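Local coordinates for glutaredoxin 2 (Salmonella enterica subsp. enterica serovar Typhimurium, PDB 3IR4), which binds glutathione and, as a glutaredoxin built on the glutathione S-transferase fold, probably catalyses glutathione-dependent thiol-disulfide exchange, at residues Leu154-Asn165 with Trp193-Met204. Residues are numbered along the deposited sequence; the frame is centred on the assembly and turned at random.
Sequences LRLLDKLIVQPN and WPTKVADYRDNM
Asp158 of helix 143-160 meets the first turn of helix 195-208, where backbone N-H groups lack partners within their own helix. With CG anti to the backbone N (chi1 -170°) the carboxylate is swung across to that turn, and OD1 takes two weak hydrogen bonds, from Lys196 N at 2.8 Å and Val197 N at 3.3 Å. A short acid suits this place, since its negative charge would also be favoured by the partial positive charge of the helix start. OD2 accepts from a water at 2.9 Å, which in turn accepts from Lys196 NZ, so the extended lysine meets the acid through water, not by a direct salt bridge.

Pro194 at the N-cap has no backbone N-H to satisfy; its ring offers an apolar surface, CD packing on Leu154 CB at 3.7 Å. Beta-branched Val197 and Ile161 fill the crossing, Ile161 CD1 lying 3.9 Å from Val197 CG2.

Past helix 143-160, Pro164 O accepts from Asn203 ND2 at 3.0 Å, the donor standing 57° above the carbonyl plane; a CA-H...O contact from Tyr200 adds to it. Asparagine suits the place because ND2 has two hydrogens and also bonds Gln207 OE1. Tyr200 OH reaches Asp175 on helix 173-185.

In this GST-like C-terminal domain, segments 154-160 and 195-204, inclined at 72°, thus share modest polar links, and apolar packing probably carries much of the joint.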
ATOM      1  N   LEU A 154      -4.171 -14.377   8.888  1.00  5.83           N
ATOM      2  CA  LEU A 154      -3.768 -14.822   7.568  1.00  5.79           C
ATOM      3  C   LEU A 154      -4.263 -16.238   7.277  1.00  5.92           C
ATOM      4  O   LEU A 154      -4.518 -16.556   6.117  1.00  6.41           O
ATOM      5  CB  LEU A 154      -2.256 -14.723   7.355  1.00  5.64           C
ATOM      6  CG  LEU A 154      -1.668 -13.323   7.265  1.00  6.30           C
ATOM      7  CD1 LEU A 154      -0.169 -13.427   7.078  1.00  7.83           C
ATOM      8  CD2 LEU A 154      -2.261 -12.495   6.122  1.00  6.85           C
ATOM      9  N   ARG A 155      -4.397 -17.092   8.292  0.70  6.50           N
ATOM     10  CA  ARG A 155      -4.883 -18.445   8.033  0.70  7.57           C
ATOM     11  C   ARG A 155      -6.336 -18.431   7.504  0.70  7.40           C
ATOM     12  O   ARG A 155      -6.693 -19.263   6.684  0.70  8.98           O
ATOM     13  CB  ARG A 155      -4.725 -19.363   9.246  0.70  9.84           C
ATOM     14  CG  ARG A 155      -3.272 -19.703   9.573  0.70 12.79           C
ATOM     15  CD  ARG A 155      -3.123 -20.876  10.506  0.70 14.97           C
ATOM     16  NE  ARG A 155      -3.970 -20.749  11.694  0.70 18.49           N
ATOM     17  CZ  ARG A 155      -3.623 -20.120  12.814  0.70 21.11           C
ATOM     18  NH1 ARG A 155      -4.477 -20.067  13.832  0.70 21.33           N
ATOM     19  NH2 ARG A 155      -2.432 -19.543  12.930  0.70 23.08           N
ATOM     20  N   LEU A 156      -7.167 -17.507   7.976  1.00  7.59           N
ATOM     21  CA  LEU A 156      -8.533 -17.394   7.441  1.00  7.35           C
ATOM     22  C   LEU A 156      -8.452 -16.826   6.024  1.00  7.17           C
ATOM     23  O   LEU A 156      -9.097 -17.315   5.117  1.00  7.76           O
ATOM     24  CB  LEU A 156      -9.436 -16.558   8.341  1.00  8.06           C
ATOM     25  CG  LEU A 156     -10.854 -16.305   7.786  1.00  9.61           C
ATOM     26  CD1 LEU A 156     -11.637 -17.590   7.505  1.00 12.73           C
ATOM     27  CD2 LEU A 156     -11.642 -15.412   8.742  1.00 12.21           C
ATOM     28  N   LEU A 157      -7.678 -15.756   5.842  1.00  6.78           N
ATOM     29  CA  LEU A 157      -7.538 -15.157   4.525  1.00  5.43           C
ATOM     30  C   LEU A 157      -7.143 -16.191   3.471  1.00  6.00           C
ATOM     31  O   LEU A 157      -7.649 -16.204   2.351  1.00  6.67           O
ATOM     32  CB  LEU A 157      -6.506 -14.022   4.515  1.00  5.71           C
ATOM     33  CG  LEU A 157      -6.305 -13.325   3.164  1.00  6.27           C
ATOM     34  CD1 LEU A 157      -7.528 -12.557   2.726  1.00  8.22           C
ATOM     35  CD2 LEU A 157      -5.077 -12.399   3.230  1.00  6.11           C
ATOM     36  N   ASP A 158      -6.262 -17.087   3.852  1.00  5.87           N
ATOM     37  CA  ASP A 158      -5.808 -18.144   2.969  1.00  6.42           C
ATOM     38  C   ASP A 158      -6.958 -18.921   2.329  1.00  6.29           C
ATOM     39  O   ASP A 158      -6.877 -19.335   1.184  1.00  8.60           O
ATOM     40  CB  ASP A 158      -4.921 -19.099   3.777  1.00  6.27           C
ATOM     41  CG  ASP A 158      -4.202 -20.105   2.913  1.00  8.06           C
ATOM     42  OD1 ASP A 158      -3.304 -19.678   2.161  1.00  8.75           O
ATOM     43  OD2 ASP A 158      -4.496 -21.328   3.042  1.00 10.79           O
ATOM     44  N   LYS A 159      -7.985 -19.179   3.118  1.00  6.52           N
ATOM     45  CA  LYS A 159      -9.140 -19.944   2.642  1.00  7.37           C
ATOM     46  C   LYS A 159     -10.070 -19.144   1.733  1.00  8.06           C
ATOM     47  O   LYS A 159     -10.901 -19.716   1.033  1.00  9.71           O
ATOM     48  CB  LYS A 159      -9.884 -20.491   3.850  1.00  7.88           C
ATOM     49  CG  LYS A 159      -8.999 -21.420   4.708  1.00  9.40           C
ATOM     50  CD  LYS A 159      -9.706 -21.933   5.921  1.00 11.27           C
ATOM     51  CE  LYS A 159      -8.802 -22.831   6.780  1.00 13.29           C
ATOM     52  NZ  LYS A 159      -7.579 -22.126   7.307  1.00 15.30           N
ATOM     53  N   LEU A 160      -9.917 -17.829   1.725  1.00  7.38           N
ATOM     54  CA  LEU A 160     -10.758 -16.914   0.967  1.00  7.51           C
ATOM     55  C   LEU A 160     -10.153 -16.469  -0.351  1.00  7.89           C
ATOM     56  O   LEU A 160     -10.884 -16.018  -1.227  1.00  9.90           O
ATOM     57  CB  LEU A 160     -11.084 -15.677   1.797  1.00  8.29           C
ATOM     58  CG  LEU A 160     -11.658 -15.935   3.198  1.00 10.13           C
ATOM     59  CD1 LEU A 160     -11.910 -14.570   3.864  1.00 11.90           C
ATOM     60  CD2 LEU A 160     -12.880 -16.887   3.203  1.00 13.69           C
ATOM     61  N   ILE A 161      -8.838 -16.574  -0.512  1.00  7.18           N
ATOM     62  CA  ILE A 161      -8.210 -16.162  -1.759  1.00  6.53           C
ATOM     63  C   ILE A 161      -8.501 -17.202  -2.832  1.00  5.89           C
ATOM     64  O   ILE A 161      -8.034 -18.327  -2.761  1.00  6.77           O
ATOM     65  CB  ILE A 161      -6.703 -15.957  -1.600  1.00  5.84           C
ATOM     66  CG1 ILE A 161      -6.414 -14.856  -0.573  1.00  7.18           C
ATOM     67  CG2 ILE A 161      -6.049 -15.617  -2.938  1.00  7.18           C
ATOM     68  CD1 ILE A 161      -4.925 -14.769  -0.208  1.00  8.42           C
ATOM     69  N   VAL A 162      -9.229 -16.788  -3.866  1.00  5.40           N
ATOM     70  CA  VAL A 162      -9.625 -17.735  -4.891  1.00  6.16           C
ATOM     71  C   VAL A 162      -8.420 -18.159  -5.745  1.00  5.83           C
ATOM     72  O   VAL A 162      -8.267 -19.353  -6.012  1.00  7.14           O
ATOM     73  CB  VAL A 162     -10.758 -17.159  -5.766  1.00  6.59           C
ATOM     74  CG1 VAL A 162     -11.000 -17.993  -7.028  1.00  7.85           C
ATOM     75  CG2 VAL A 162     -12.048 -17.011  -4.942  1.00  7.25           C
ATOM     76  N   GLN A 163      -7.574 -17.217  -6.161  1.00  5.00           N
ATOM     77  CA  GLN A 163      -6.440 -17.543  -6.998  1.00  4.80           C
ATOM     78  C   GLN A 163      -5.396 -16.434  -6.871  1.00  4.47           C
ATOM     79  O   GLN A 163      -5.711 -15.342  -6.410  1.00  4.81           O
ATOM     80  CB  GLN A 163      -6.896 -17.770  -8.460  1.00  5.20           C
ATOM     81  CG  GLN A 163      -7.550 -16.584  -9.121  1.00  6.37           C
ATOM     82  CD  GLN A 163      -8.273 -17.015 -10.383  1.00  6.70           C
ATOM     83  OE1 GLN A 163      -9.312 -17.690 -10.305  1.00  8.52           O
ATOM     84  NE2 GLN A 163      -7.717 -16.690 -11.528  1.00  6.82           N
ATOM     85  N   PRO A 164      -4.149 -16.691  -7.321  1.00  4.53           N
ATOM     86  CA  PRO A 164      -3.082 -15.734  -7.034  1.00  5.07           C
ATOM     87  C   PRO A 164      -3.164 -14.405  -7.746  1.00  4.49           C
ATOM     88  O   PRO A 164      -2.437 -13.483  -7.380  1.00  5.31           O
ATOM     89  CB  PRO A 164      -1.816 -16.458  -7.502  1.00  7.00           C
ATOM     90  CG  PRO A 164      -2.179 -17.859  -7.607  1.00  7.68           C
ATOM     91  CD  PRO A 164      -3.620 -17.972  -7.793  1.00  5.33           C
ATOM     92  N   ASN A 165      -3.977 -14.326  -8.794  1.00  4.75           N
ATOM     93  CA  ASN A 165      -4.111 -13.126  -9.606  1.00  5.02           C
ATOM     94  C   ASN A 165      -5.448 -12.434  -9.424  1.00  4.37           C
ATOM     95  O   ASN A 165      -5.750 -11.480 -10.148  1.00  6.32           O
ATOM     96  CB  ASN A 165      -3.804 -13.384 -11.093  1.00  5.54           C
ATOM     97  CG  ASN A 165      -4.742 -14.377 -11.722  1.00  5.86           C
ATOM     98  OD1 ASN A 165      -5.324 -15.212 -11.044  1.00  7.53           O
ATOM     99  ND2 ASN A 165      -4.831 -14.354 -13.045  1.00  7.90           N
ATOM    100  N   TRP A 193       3.379 -17.105   6.761  1.00  4.40           N
ATOM    101  CA  TRP A 193       2.569 -16.864   5.576  1.00  4.70           C
ATOM    102  C   TRP A 193       1.980 -18.143   5.027  1.00  5.12           C
ATOM    103  O   TRP A 193       2.719 -18.993   4.543  1.00  5.86           O
ATOM    104  CB  TRP A 193       3.426 -16.197   4.496  1.00  5.46           C
ATOM    105  CG  TRP A 193       3.846 -14.803   4.801  1.00  5.54           C
ATOM    106  CD1 TRP A 193       4.958 -14.410   5.487  1.00  5.23           C
ATOM    107  CD2 TRP A 193       3.168 -13.603   4.413  1.00  4.99           C
ATOM    108  NE1 TRP A 193       5.021 -13.062   5.516  1.00  5.80           N
ATOM    109  CE2 TRP A 193       3.926 -12.531   4.896  1.00  5.48           C
ATOM    110  CE3 TRP A 193       2.024 -13.337   3.662  1.00  6.47           C
ATOM    111  CZ2 TRP A 193       3.591 -11.213   4.643  1.00  6.36           C
ATOM    112  CZ3 TRP A 193       1.673 -12.054   3.445  1.00  7.26           C
ATOM    113  CH2 TRP A 193       2.444 -10.996   3.925  1.00  7.25           C
ATOM    114  N   PRO A 194       0.650 -18.266   5.032  1.00  5.23           N
ATOM    115  CA  PRO A 194       0.047 -19.446   4.426  1.00  5.66           C
ATOM    116  C   PRO A 194       0.298 -19.468   2.922  1.00  5.44           C
ATOM    117  O   PRO A 194       0.524 -18.431   2.320  1.00  7.14           O
ATOM    118  CB  PRO A 194      -1.450 -19.281   4.764  1.00  6.84           C
ATOM    119  CG  PRO A 194      -1.468 -18.432   5.961  1.00  7.26           C
ATOM    120  CD  PRO A 194      -0.365 -17.441   5.701  1.00  5.38           C
ATOM    121  N   THR A 195       0.228 -20.653   2.337  1.00  5.84           N
ATOM    122  CA  THR A 195       0.570 -20.890   0.911  1.00  6.85           C
ATOM    123  C   THR A 195      -0.178 -19.982  -0.056  1.00  5.87           C
ATOM    124  O   THR A 195       0.449 -19.361  -0.907  1.00  6.13           O
ATOM    125  CB  THR A 195       0.306 -22.341   0.539  1.00  8.19           C
ATOM    126  OG1 THR A 195       1.120 -23.152   1.364  1.00 12.66           O
ATOM    127  CG2 THR A 195       0.591 -22.608  -0.964  1.00 11.22           C
ATOM    128  N   LYS A 196      -1.507 -19.940   0.044  1.00  5.13           N
ATOM    129  CA  LYS A 196      -2.274 -19.171  -0.935  1.00  6.10           C
ATOM    130  C   LYS A 196      -2.012 -17.673  -0.755  1.00  5.30           C
ATOM    131  O   LYS A 196      -2.000 -16.916  -1.735  1.00  4.84           O
ATOM    132  CB  LYS A 196      -3.768 -19.447  -0.853  1.00  7.29           C
ATOM    133  CG  LYS A 196      -4.098 -20.879  -1.229  1.00 12.56           C
ATOM    134  CD  LYS A 196      -5.516 -21.282  -1.024  1.00 17.78           C
ATOM    135  CE  LYS A 196      -5.675 -22.798  -1.168  1.00 21.09           C
ATOM    136  NZ  LYS A 196      -7.088 -23.121  -1.038  1.00 24.04           N
ATOM    137  N   VAL A 197      -1.830 -17.220   0.490  1.00  4.35           N
ATOM    138  CA  VAL A 197      -1.544 -15.831   0.746  1.00  4.63           C
ATOM    139  C   VAL A 197      -0.200 -15.470   0.135  1.00  4.14           C
ATOM    140  O   VAL A 197      -0.070 -14.456  -0.535  1.00  4.43           O
ATOM    141  CB  VAL A 197      -1.583 -15.490   2.243  1.00  4.36           C
ATOM    142  CG1 VAL A 197      -1.326 -13.989   2.420  1.00  5.61           C
ATOM    143  CG2 VAL A 197      -2.904 -15.922   2.894  1.00  5.86           C
ATOM    144  N   ALA A 198       0.803 -16.309   0.383  1.00  4.63           N
ATOM    145  CA  ALA A 198       2.144 -16.079  -0.171  1.00  4.80           C
ATOM    146  C   ALA A 198       2.140 -16.070  -1.687  1.00  4.43           C
ATOM    147  O   ALA A 198       2.789 -15.234  -2.326  1.00  4.68           O
ATOM    148  CB  ALA A 198       3.140 -17.121   0.323  1.00  6.05           C
ATOM    149  N   ASP A 199       1.398 -17.007  -2.292  1.00  4.21           N
ATOM    150  CA  ASP A 199       1.322 -17.061  -3.760  1.00  4.27           C
ATOM    151  C   ASP A 199       0.665 -15.832  -4.365  1.00  3.96           C
ATOM    152  O   ASP A 199       1.067 -15.350  -5.405  1.00  4.57           O
ATOM    153  CB  ASP A 199       0.554 -18.293  -4.212  1.00  5.01           C
ATOM    154  CG  ASP A 199       1.289 -19.580  -4.021  1.00  6.98           C
ATOM    155  OD1 ASP A 199       2.497 -19.575  -3.730  1.00  9.25           O
ATOM    156  OD2 ASP A 199       0.649 -20.636  -4.253  1.00  9.19           O
ATOM    157  N   TYR A 200      -0.384 -15.369  -3.706  1.00  3.61           N
ATOM    158  CA  TYR A 200      -1.097 -14.153  -4.151  1.00  4.20           C
ATOM    159  C   TYR A 200      -0.159 -12.948  -4.002  1.00  4.13           C
ATOM    160  O   TYR A 200      -0.010 -12.137  -4.921  1.00  4.43           O
ATOM    161  CB  TYR A 200      -2.372 -13.997  -3.305  1.00  4.16           C
ATOM    162  CG  TYR A 200      -3.116 -12.712  -3.552  1.00  4.24           C
ATOM    163  CD1 TYR A 200      -2.827 -11.554  -2.830  1.00  4.94           C
ATOM    164  CD2 TYR A 200      -4.070 -12.637  -4.544  1.00  4.33           C
ATOM    165  CE1 TYR A 200      -3.506 -10.396  -3.058  1.00  5.43           C
ATOM    166  CE2 TYR A 200      -4.754 -11.464  -4.778  1.00  4.03           C
ATOM    167  CZ  TYR A 200      -4.454 -10.340  -4.061  1.00  4.76           C
ATOM    168  OH  TYR A 200      -5.102  -9.148  -4.265  1.00  5.38           O
ATOM    169  N   ARG A 201       0.451 -12.798  -2.839  1.00  4.14           N
ATOM    170  CA  ARG A 201       1.392 -11.724  -2.587  1.00  4.60           C
ATOM    171  C   ARG A 201       2.484 -11.693  -3.648  1.00  4.24           C
ATOM    172  O   ARG A 201       2.782 -10.653  -4.220  1.00  4.72           O
ATOM    173  CB  ARG A 201       2.015 -11.971  -1.225  1.00  5.52           C
ATOM    174  CG  ARG A 201       3.174 -11.071  -0.802  1.00  7.03           C
ATOM    175  CD  ARG A 201       3.983 -11.716   0.299  1.00  7.75           C
ATOM    176  NE  ARG A 201       4.730 -12.854  -0.203  1.00  7.54           N
ATOM    177  CZ  ARG A 201       5.155 -13.865   0.549  1.00  7.48           C
ATOM    178  NH1 ARG A 201       4.928 -13.878   1.850  1.00  9.47           N
ATOM    179  NH2 ARG A 201       5.821 -14.860  -0.000  1.00  8.92           N
ATOM    180  N   ASP A 202       3.083 -12.843  -3.915  1.00  4.07           N
ATOM    181  CA  ASP A 202       4.190 -12.917  -4.849  1.00  5.00           C
ATOM    182  C   ASP A 202       3.765 -12.621  -6.260  1.00  4.46           C
ATOM    183  O   ASP A 202       4.429 -11.871  -6.989  1.00  4.93           O
ATOM    184  CB  ASP A 202       4.853 -14.292  -4.774  1.00  5.49           C
ATOM    185  CG  ASP A 202       5.622 -14.531  -3.491  1.00  6.14           C
ATOM    186  OD1 ASP A 202       5.883 -13.580  -2.734  1.00  7.58           O
ATOM    187  OD2 ASP A 202       5.937 -15.711  -3.229  1.00  8.55           O
ATOM    188  N   ASN A 203       2.651 -13.194  -6.680  1.00  4.52           N
ATOM    189  CA  ASN A 203       2.187 -12.966  -8.029  1.00  4.29           C
ATOM    190  C   ASN A 203       1.755 -11.526  -8.245  1.00  4.32           C
ATOM    191  O   ASN A 203       2.080 -10.903  -9.247  1.00  4.63           O
ATOM    192  CB  ASN A 203       1.032 -13.889  -8.393  1.00  4.54           C
ATOM    193  CG  ASN A 203       0.444 -13.487  -9.715  1.00  6.31           C
ATOM    194  OD1 ASN A 203       1.066 -13.709 -10.753  1.00  6.66           O
ATOM    195  ND2 ASN A 203      -0.680 -12.774  -9.680  1.00  6.37           N
HETATM  196  N   MSE A 204       1.009 -10.988  -7.288  1.00  3.81           N
HETATM  197  CA  MSE A 204       0.538  -9.629  -7.437  1.00  3.96           C
HETATM  198  C   MSE A 204       1.700  -8.629  -7.441  1.00  3.77           C
HETATM  199  O   MSE A 204       1.635  -7.649  -8.180  1.00  4.68           O
HETATM  200  CB  MSE A 204      -0.475  -9.279  -6.363  1.00  4.36           C
HETATM  201  CG  MSE A 204      -1.768 -10.025  -6.505  1.00  6.07           C
HETATM  202 SE   MSE A 204      -2.731  -9.814  -8.148  1.00 10.34          SE
HETATM  203  CE  MSE A 204      -2.758  -8.022  -8.176  1.00  6.92           C
TER
HETATM  204  O   HOH W   1      -6.753 -22.765   1.927  1.00 17.68           O